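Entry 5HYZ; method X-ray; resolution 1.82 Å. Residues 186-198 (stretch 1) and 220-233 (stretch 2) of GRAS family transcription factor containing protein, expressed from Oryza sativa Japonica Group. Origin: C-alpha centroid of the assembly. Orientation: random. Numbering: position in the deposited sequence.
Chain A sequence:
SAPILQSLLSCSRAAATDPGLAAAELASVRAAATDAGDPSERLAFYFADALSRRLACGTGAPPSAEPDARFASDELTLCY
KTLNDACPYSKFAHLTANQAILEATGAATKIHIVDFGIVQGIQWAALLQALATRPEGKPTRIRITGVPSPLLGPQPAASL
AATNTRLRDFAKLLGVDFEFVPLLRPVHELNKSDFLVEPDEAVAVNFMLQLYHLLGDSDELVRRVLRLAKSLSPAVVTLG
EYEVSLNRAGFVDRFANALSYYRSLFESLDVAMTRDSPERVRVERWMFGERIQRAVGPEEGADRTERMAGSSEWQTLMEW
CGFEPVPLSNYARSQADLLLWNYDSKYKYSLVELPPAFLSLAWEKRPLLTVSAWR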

ATOM      1  N   PRO A 186      10.846  20.812 -24.356  1.00 15.50           N
ATOM      2  CA  PRO A 186      10.896  19.438 -24.913  1.00 17.55           C
ATOM      3  C   PRO A 186      12.233  18.773 -24.734  1.00 16.43           C
ATOM      4  O   PRO A 186      13.287  19.364 -24.925  1.00 14.05           O
ATOM      5  CB  PRO A 186      10.650  19.631 -26.427  1.00 19.95           C
ATOM      6  CG  PRO A 186      10.015  21.026 -26.583  1.00 19.97           C
ATOM      7  CD  PRO A 186      10.485  21.840 -25.369  1.00 19.03           C
ATOM      8  N   VAL A 187      12.204  17.478 -24.418  1.00 13.99           N
ATOM      9  CA  VAL A 187      13.464  16.787 -24.108  1.00 12.63           C
ATOM     10  C   VAL A 187      14.414  16.805 -25.272  1.00 15.42           C
ATOM     11  O   VAL A 187      15.653  16.858 -25.100  1.00 16.92           O
ATOM     12  CB  VAL A 187      13.170  15.307 -23.687  1.00 22.31           C
ATOM     13  CG1 VAL A 187      14.462  14.575 -23.469  1.00 24.22           C
ATOM     14  CG2 VAL A 187      12.426  15.319 -22.416  1.00 22.54           C
ATOM     15  N   HIS A 188      13.856  16.796 -26.478  1.00 20.71           N
ATOM     16  CA  HIS A 188      14.721  16.864 -27.668  1.00 29.30           C
ATOM     17  C   HIS A 188      15.482  18.176 -27.791  1.00 26.36           C
ATOM     18  O   HIS A 188      16.406  18.257 -28.570  1.00 26.37           O
ATOM     19  CB  HIS A 188      13.926  16.598 -28.981  1.00 29.60           C
ATOM     20  CG  HIS A 188      12.894  17.636 -29.312  1.00 34.46           C
ATOM     21  ND1 HIS A 188      13.219  18.870 -29.844  1.00 47.39           N
ATOM     22  CD2 HIS A 188      11.545  17.615 -29.204  1.00 35.17           C
ATOM     23  CE1 HIS A 188      12.111  19.570 -30.031  1.00 44.52           C
ATOM     24  NE2 HIS A 188      11.080  18.832 -29.662  1.00 39.39           N
ATOM     25  N   GLU A 189      15.132  19.204 -27.018  1.00 20.30           N
ATOM     26  CA  GLU A 189      15.923  20.413 -26.999  1.00 22.32           C
ATOM     27  C   GLU A 189      16.875  20.568 -25.846  1.00 21.11           C
ATOM     28  O   GLU A 189      17.634  21.520 -25.809  1.00 17.46           O
ATOM     29  CB  GLU A 189      15.023  21.615 -26.959  1.00 23.05           C
ATOM     30  CG  GLU A 189      14.057  21.647 -28.083  1.00 35.03           C
ATOM     31  CD  GLU A 189      13.305  22.953 -28.085  1.00 44.94           C
ATOM     32  OE1 GLU A 189      13.355  23.696 -27.046  1.00 48.58           O
ATOM     33  OE2 GLU A 189      12.683  23.256 -29.120  1.00 53.21           O
ATOM     34  N   LEU A 190      16.822  19.666 -24.867  1.00 15.71           N
ATOM     35  CA  LEU A 190      17.665  19.812 -23.683  1.00 15.64           C
ATOM     36  C   LEU A 190      19.116  19.376 -23.994  1.00 18.43           C
ATOM     37  O   LEU A 190      19.359  18.511 -24.850  1.00 20.22           O
ATOM     38  CB  LEU A 190      17.073  18.926 -22.529  1.00 13.69           C
ATOM     39  CG  LEU A 190      15.647  19.327 -22.172  1.00 14.55           C
ATOM     40  CD1 LEU A 190      15.187  18.396 -21.025  1.00 12.00           C
ATOM     41  CD2 LEU A 190      15.575  20.786 -21.648  1.00 15.04           C
ATOM     42  N   ASN A 191      20.056  19.921 -23.242  1.00 16.17           N
ATOM     43  CA  ASN A 191      21.491  19.588 -23.327  1.00 21.89           C
ATOM     44  C   ASN A 191      22.014  19.311 -21.938  1.00 15.67           C
ATOM     45  O   ASN A 191      21.352  19.670 -20.963  1.00 14.38           O
ATOM     46  CB  ASN A 191      22.304  20.771 -23.897  1.00 28.22           C
ATOM     47  CG  ASN A 191      21.797  21.182 -25.233  1.00 41.03           C
ATOM     48  OD1 ASN A 191      21.367  22.331 -25.436  1.00 39.82           O
ATOM     49  ND2 ASN A 191      21.779  20.227 -26.156  1.00 37.53           N
ATOM     50  N   LYS A 192      23.218  18.743 -21.867  1.00 16.45           N
ATOM     51  CA  LYS A 192      23.823  18.445 -20.567  1.00 13.89           C
ATOM     52  C   LYS A 192      23.817  19.660 -19.646  1.00 13.60           C
ATOM     53  O   LYS A 192      23.523  19.574 -18.425  1.00 15.57           O
ATOM     54  CB  LYS A 192      25.256  17.979 -20.742  1.00 12.63           C
ATOM     55  CG  LYS A 192      25.994  17.800 -19.430  1.00 15.76           C
ATOM     56  CD  LYS A 192      27.346  17.144 -19.669  1.00 21.63           C
ATOM     57  CE  LYS A 192      28.218  17.187 -18.407  1.00 30.95           C
ATOM     58  NZ  LYS A 192      29.662  16.960 -18.829  1.00 42.23           N
ATOM     59  N   SER A 193      24.105  20.850 -20.189  1.00 15.43           N
ATOM     60  CA  SER A 193      24.246  21.959 -19.279  1.00 16.36           C
ATOM     61  C   SER A 193      22.912  22.310 -18.582  1.00 15.88           C
ATOM     62  O   SER A 193      22.912  22.949 -17.535  1.00 16.72           O
ATOM     63  CB  SER A 193      24.788  23.210 -20.017  1.00 22.44           C
ATOM     64  OG  SER A 193      23.866  23.554 -21.003  1.00 19.48           O
ATOM     65  N   ASP A 194      21.788  21.927 -19.187  1.00 14.41           N
ATOM     66  CA  ASP A 194      20.467  22.220 -18.601  1.00 14.54           C
ATOM     67  C   ASP A 194      20.220  21.507 -17.297  1.00 15.72           C
ATOM     68  O   ASP A 194      19.405  21.949 -16.494  1.00 14.83           O
ATOM     69  CB  ASP A 194      19.337  21.866 -19.551  1.00 15.40           C
ATOM     70  CG  ASP A 194      19.380  22.693 -20.826  1.00 22.47           C
ATOM     71  OD1 ASP A 194      19.733  23.892 -20.719  1.00 23.49           O
ATOM     72  OD2 ASP A 194      19.124  22.144 -21.917  1.00 21.52           O
ATOM     73  N   PHE A 195      20.973  20.427 -17.056  1.00 12.78           N
ATOM     74  CA  PHE A 195      20.728  19.673 -15.819  1.00 15.50           C
ATOM     75  C   PHE A 195      21.525  20.193 -14.637  1.00 15.99           C
ATOM     76  O   PHE A 195      21.290  19.751 -13.504  1.00 18.81           O
ATOM     77  CB  PHE A 195      21.025  18.182 -16.111  1.00 10.09           C
ATOM     78  CG  PHE A 195      20.074  17.627 -17.125  1.00 13.03           C
ATOM     79  CD1 PHE A 195      20.266  17.822 -18.506  1.00 14.79           C
ATOM     80  CD2 PHE A 195      18.913  16.992 -16.704  1.00 13.99           C
ATOM     81  CE1 PHE A 195      19.314  17.316 -19.421  1.00 14.90           C
ATOM     82  CE2 PHE A 195      17.982  16.524 -17.577  1.00 11.81           C
ATOM     83  CZ  PHE A 195      18.150  16.681 -18.948  1.00 13.58           C
ATOM     84  N   LEU A 196      22.472  21.121 -14.887  1.00 14.43           N
ATOM     85  CA  LEU A 196      23.210  21.790 -13.806  1.00 15.60           C
ATOM     86  C   LEU A 196      23.864  20.773 -12.841  1.00 19.91           C
ATOM     87  O   LEU A 196      23.797  20.905 -11.615  1.00 19.40           O
ATOM     88  CB  LEU A 196      22.279  22.753 -13.044  1.00 15.64           C
ATOM     89  CG  LEU A 196      21.682  23.812 -13.971  1.00 19.38           C
ATOM     90  CD1 LEU A 196      20.550  24.542 -13.216  1.00 15.31           C
ATOM     91  CD2 LEU A 196      22.788  24.834 -14.288  1.00 21.38           C
ATOM     92  N   VAL A 197      24.501  19.756 -13.416  1.00 19.63           N
ATOM     93  CA  VAL A 197      25.182  18.734 -12.609  1.00 20.32           C
ATOM     94  C   VAL A 197      26.470  19.315 -12.070  1.00 22.70           C
ATOM     95  O   VAL A 197      27.053  20.223 -12.653  1.00 24.57           O
ATOM     96  CB  VAL A 197      25.462  17.438 -13.422  1.00 25.76           C
ATOM     97  CG1 VAL A 197      24.135  16.792 -13.855  1.00 25.53           C
ATOM     98  CG2 VAL A 197      26.410  17.718 -14.595  1.00 33.28           C
ATOM     99  N   GLU A 198      26.856  18.868 -10.887  1.00 20.15           N
ATOM    100  CA  GLU A 198      28.057  19.370 -10.201  1.00 19.96           C
ATOM    101  C   GLU A 198      29.026  18.236  -9.955  1.00 23.62           C
ATOM    102  O   GLU A 198      28.622  17.066  -9.755  1.00 23.39           O
ATOM    103  CB  GLU A 198      27.684  20.023  -8.883  1.00 25.14           C
ATOM    104  CG  GLU A 198      26.738  21.164  -9.137  1.00 28.22           C
ATOM    105  CD  GLU A 198      26.457  22.009  -7.937  1.00 39.92           C
ATOM    106  OE1 GLU A 198      26.350  21.472  -6.798  1.00 44.37           O
ATOM    107  OE2 GLU A 198      26.336  23.236  -8.146  1.00 49.66           O
ATOM    108  N   GLU A 220      16.403   7.750 -33.230  1.00 40.24           N
ATOM    109  CA  GLU A 220      17.111   8.984 -32.919  1.00 44.00           C
ATOM    110  C   GLU A 220      16.713   9.685 -31.606  1.00 30.26           C
ATOM    111  O   GLU A 220      17.562  10.286 -30.954  1.00 28.01           O
ATOM    112  CB  GLU A 220      16.929   9.979 -34.051  1.00 37.45           C
ATOM    113  CG  GLU A 220      15.516  10.456 -34.198  1.00 43.72           C
ATOM    114  CD  GLU A 220      15.337  11.350 -35.403  1.00 61.49           C
ATOM    115  OE1 GLU A 220      16.332  11.504 -36.154  1.00 59.25           O
ATOM    116  OE2 GLU A 220      14.212  11.887 -35.586  1.00 60.75           O
ATOM    117  N   LEU A 221      15.428   9.680 -31.251  1.00 26.25           N
ATOM    118  CA  LEU A 221      15.029  10.391 -30.050  1.00 24.65           C
ATOM    119  C   LEU A 221      15.458   9.577 -28.821  1.00 21.46           C
ATOM    120  O   LEU A 221      15.889  10.181 -27.818  1.00 19.83           O
ATOM    121  CB  LEU A 221      13.512  10.646 -30.025  1.00 23.82           C
ATOM    122  CG  LEU A 221      12.870  11.523 -31.101  1.00 32.61           C
ATOM    123  CD1 LEU A 221      11.353  11.389 -30.978  1.00 31.17           C
ATOM    124  CD2 LEU A 221      13.281  12.984 -30.954  1.00 33.57           C
ATOM    125  N   VAL A 222      15.338   8.240 -28.892  1.00 20.90           N
ATOM    126  CA  VAL A 222      15.713   7.442 -27.701  1.00 23.86           C
ATOM    127  C   VAL A 222      17.242   7.469 -27.609  1.00 23.16           C
ATOM    128  O   VAL A 222      17.822   7.590 -26.538  1.00 18.67           O
ATOM    129  CB  VAL A 222      15.115   5.949 -27.705  1.00 28.74           C
ATOM    130  CG1 VAL A 222      15.439   5.196 -28.966  1.00 36.03           C
ATOM    131  CG2 VAL A 222      15.653   5.141 -26.496  1.00 29.41           C
ATOM    132  N   ARG A 223      17.920   7.451 -28.752  1.00 24.05           N
ATOM    133  CA  ARG A 223      19.367   7.600 -28.713  1.00 21.84           C
ATOM    134  C   ARG A 223      19.828   8.905 -28.119  1.00 18.97           C
ATOM    135  O   ARG A 223      20.798   8.923 -27.352  1.00 20.76           O
ATOM    136  CB  ARG A 223      19.960   7.483 -30.123  1.00 30.37           C
ATOM    137  CG  ARG A 223      21.433   7.770 -30.140  1.00 30.62           C
ATOM    138  CD  ARG A 223      22.048   7.183 -31.367  1.00 37.63           C
ATOM    139  NE  ARG A 223      21.389   5.928 -31.761  1.00 45.11           N
ATOM    140  CZ  ARG A 223      21.877   4.706 -31.536  1.00 36.63           C
ATOM    141  NH1 ARG A 223      23.050   4.547 -30.891  1.00 37.26           N
ATOM    142  NH2 ARG A 223      21.190   3.649 -31.971  1.00 31.60           N
ATOM    143  N   ARG A 224      19.154   9.993 -28.478  1.00 18.88           N
ATOM    144  CA  ARG A 224      19.586  11.320 -28.073  1.00 23.10           C
ATOM    145  C   ARG A 224      19.438  11.395 -26.566  1.00 21.19           C
ATOM    146  O   ARG A 224      20.359  11.896 -25.894  1.00 17.00           O
ATOM    147  CB  ARG A 224      18.778  12.455 -28.763  1.00 21.09           C
ATOM    148  CG  ARG A 224      19.286  13.899 -28.440  1.00 24.20           C
ATOM    149  CD  ARG A 224      18.486  14.995 -29.162  1.00 31.99           C
ATOM    150  NE  ARG A 224      19.043  16.348 -28.948  1.00 33.78           N
ATOM    151  CZ  ARG A 224      19.034  17.002 -27.771  1.00 40.97           C
ATOM    152  NH1 ARG A 224      18.483  16.457 -26.650  1.00 26.73           N
ATOM    153  NH2 ARG A 224      19.580  18.222 -27.706  1.00 35.91           N
ATOM    154  N   VAL A 225      18.309  10.879 -26.019  1.00 16.57           N
ATOM    155  CA  VAL A 225      18.168  11.034 -24.567  1.00 15.28           C
ATOM    156  C   VAL A 225      19.076  10.036 -23.778  1.00 12.76           C
ATOM    157  O   VAL A 225      19.538  10.377 -22.700  1.00 14.03           O
ATOM    158  CB  VAL A 225      16.671  10.914 -24.102  1.00 19.19           C
ATOM    159  CG1 VAL A 225      16.219   9.523 -23.957  1.00 21.32           C
ATOM    160  CG2 VAL A 225      16.503  11.541 -22.681  1.00 19.25           C
ATOM    161  N   LEU A 226      19.321   8.836 -24.288  1.00 18.03           N
ATOM    162  CA  LEU A 226      20.284   7.911 -23.612  1.00 16.91           C
ATOM    163  C   LEU A 226      21.693   8.476 -23.646  1.00 19.74           C
ATOM    164  O   LEU A 226      22.434   8.371 -22.678  1.00 17.85           O
ATOM    165  CB  LEU A 226      20.274   6.517 -24.224  1.00 15.69           C
ATOM    166  CG  LEU A 226      18.981   5.763 -23.962  1.00 14.71           C
ATOM    167  CD1 LEU A 226      18.988   4.380 -24.634  1.00 23.16           C
ATOM    168  CD2 LEU A 226      18.752   5.608 -22.427  1.00 20.10           C
ATOM    169  N   ARG A 227      22.079   9.130 -24.749  1.00 19.66           N
ATOM    170  CA  ARG A 227      23.385   9.804 -24.749  1.00 19.87           C
ATOM    171  C   ARG A 227      23.436  10.948 -23.785  1.00 17.37           C
ATOM    172  O   ARG A 227      24.441  11.182 -23.116  1.00 21.38           O
ATOM    173  CB  ARG A 227      23.721  10.304 -26.183  1.00 25.28           C
ATOM    174  CG  ARG A 227      24.078   9.124 -27.102  1.00 31.94           C
ATOM    175  CD  ARG A 227      24.274   9.702 -28.526  1.00 37.68           C
ATOM    176  NE  ARG A 227      24.841   8.732 -29.452  1.00 31.56           N
ATOM    177  CZ  ARG A 227      25.144   9.050 -30.726  1.00 45.16           C
ATOM    178  NH1 ARG A 227      24.890  10.294 -31.190  1.00 32.40           N
ATOM    179  NH2 ARG A 227      25.681   8.140 -31.553  1.00 33.80           N
ATOM    180  N   LEU A 228      22.336  11.666 -23.689  1.00 18.02           N
ATOM    181  CA  LEU A 228      22.244  12.741 -22.750  1.00 15.40           C
ATOM    182  C   LEU A 228      22.389  12.207 -21.322  1.00 17.54           C
ATOM    183  O   LEU A 228      23.116  12.746 -20.519  1.00 13.98           O
ATOM    184  CB  LEU A 228      20.917  13.450 -22.952  1.00 17.20           C
ATOM    185  CG  LEU A 228      20.538  14.572 -22.046  1.00 19.55           C
ATOM    186  CD1 LEU A 228      21.566  15.719 -22.208  1.00 20.27           C
ATOM    187  CD2 LEU A 228      19.147  15.090 -22.426  1.00 19.41           C
ATOM    188  N   ALA A 229      21.678  11.126 -21.018  1.00 13.52           N
ATOM    189  CA  ALA A 229      21.821  10.517 -19.680  1.00 15.56           C
ATOM    190  C   ALA A 229      23.282  10.091 -19.378  1.00 13.67           C
ATOM    191  O   ALA A 229      23.862  10.389 -18.308  1.00 13.83           O
ATOM    192  CB  ALA A 229      20.908   9.306 -19.575  1.00 11.61           C
ATOM    193  N   LYS A 230      23.911   9.445 -20.361  1.00 15.80           N
ATOM    194  CA  LYS A 230      25.274   8.952 -20.201  1.00 16.29           C
ATOM    195  C   LYS A 230      26.215  10.099 -19.958  1.00 17.70           C
ATOM    196  O   LYS A 230      27.165   9.990 -19.185  1.00 16.75           O
ATOM    197  CB  LYS A 230      25.688   8.137 -21.477  1.00 20.11           C
ATOM    198  CG  LYS A 230      27.089   7.441 -21.446  1.00 25.71           C
ATOM    199  CD  LYS A 230      27.105   6.167 -20.554  1.00 33.14           C
ATOM    200  CE  LYS A 230      28.455   5.368 -20.545  1.00 32.69           C
ATOM    201  NZ  LYS A 230      28.449   4.226 -19.468  1.00 26.78           N
ATOM    202  N   SER A 231      25.946  11.232 -20.584  1.00 16.02           N
ATOM    203  CA  SER A 231      26.848  12.387 -20.433  1.00 20.41           C
ATOM    204  C   SER A 231      26.822  12.962 -19.021  1.00 20.93           C
ATOM    205  O   SER A 231      27.704  13.740 -18.623  1.00 18.11           O
ATOM    206  CB  SER A 231      26.485  13.476 -21.435  1.00 18.87           C
ATOM    207  OG  SER A 231      25.317  14.214 -21.072  1.00 18.76           O
ATOM    208  N   LEU A 232      25.813  12.577 -18.218  1.00 20.22           N
ATOM    209  CA  LEU A 232      25.764  13.060 -16.841  1.00 15.53           C
ATOM    210  C   LEU A 232      26.620  12.231 -15.885  1.00 20.52           C
ATOM    211  O   LEU A 232      26.660  12.469 -14.667  1.00 19.46           O
ATOM    212  CB  LEU A 232      24.289  13.076 -16.370  1.00 14.25           C
ATOM    213  CG  LEU A 232      23.327  13.846 -17.272  1.00 14.23           C
ATOM    214  CD1 LEU A 232      21.917  13.868 -16.622  1.00 17.91           C
ATOM    215  CD2 LEU A 232      23.801  15.321 -17.505  1.00 17.29           C
ATOM    216  N   SER A 233      27.307  11.270 -16.455  1.00 16.09           N
ATOM    217  CA  SER A 233      28.133  10.266 -15.785  1.00 18.23           C
ATOM    218  C   SER A 233      27.395   9.634 -14.577  1.00 16.99           C
ATOM    219  O   SER A 233      27.907   9.654 -13.463  1.00 14.30           O
ATOM    220  CB  SER A 233      29.450  10.849 -15.285  1.00 23.35           C
ATOM    221  OG  SER A 233      30.214  11.288 -16.380  1.00 30.04           O
TER
HETATM  222  O   HOH W   1      17.135  14.451 -25.748  1.00 31.09           O
HETATM  223  O   HOH W   2      29.870  14.702 -20.161  1.00 34.41           O

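A single face of the helix in stretch 2 packs against the irregular chain of stretch 1, and the contact buries 584 Å² in all. Arg224, Val225, Leu228 and Ser231 point toward stretch 1; the ends of Leu221 and Leu232 also come nearer to it. Leu190, Phe195, Val225, Leu228 and Leu232 are buried, as suits apolar side chains.

Leu228 is the central bump. Its CD2 lies 3.7 Å from Phe195 CE1 and 4.4 Å from Leu190 CB. Its CD1 sits 3.5 Å from Lys192 N, against the backbone at Asn191 and Lys192. The branched end thus fills a hollow made of both side chains and main chain. Leu232 fills the next one. Its CD1 lies over one face of the Phe195 ring, 4.2 Å from CG of that residue, while its CD2 is 3.9 Å from Val197 CG1 and 3.8 Å from Lys192 CG. Phe195 thus offers apolar contact to both leucines. About one turn earlier in the helix than Leu228, Val187 CG1 meets Val225 CG2 at 3.7 Å, a compact fit between two short branched side chains.

Arg224 supplies the polar anchor. Its side chain is extended, with chi1 to chi3 all t, so the guanidinium reaches the turn of stretch 1. NH1 and NH2 of Arg224 both donate to Leu190 O, each at 2.9 Å. This oxygen lies at the edge of the guanidinium, near its plane, where a fork of two donors can share it. His188 O lies over one face, 3.0 Å from Arg224 CZ, and is not hydrogen-bonded to the group. Water 1 accepts from Arg224 NH1 (2.6 Å) and donates to Val187 O (2.9 Å).

Lys192 is extended too. Its aliphatic part covers Leu232, and its charged end donates to a water: water 2 accepts from Lys192 NZ (2.6 Å) and donates to Ser231 O (2.8 Å). Ser231 OG donates to Leu228 O at 2.7 Å, so this small polar side chain turns its hydroxyl back to its own helix.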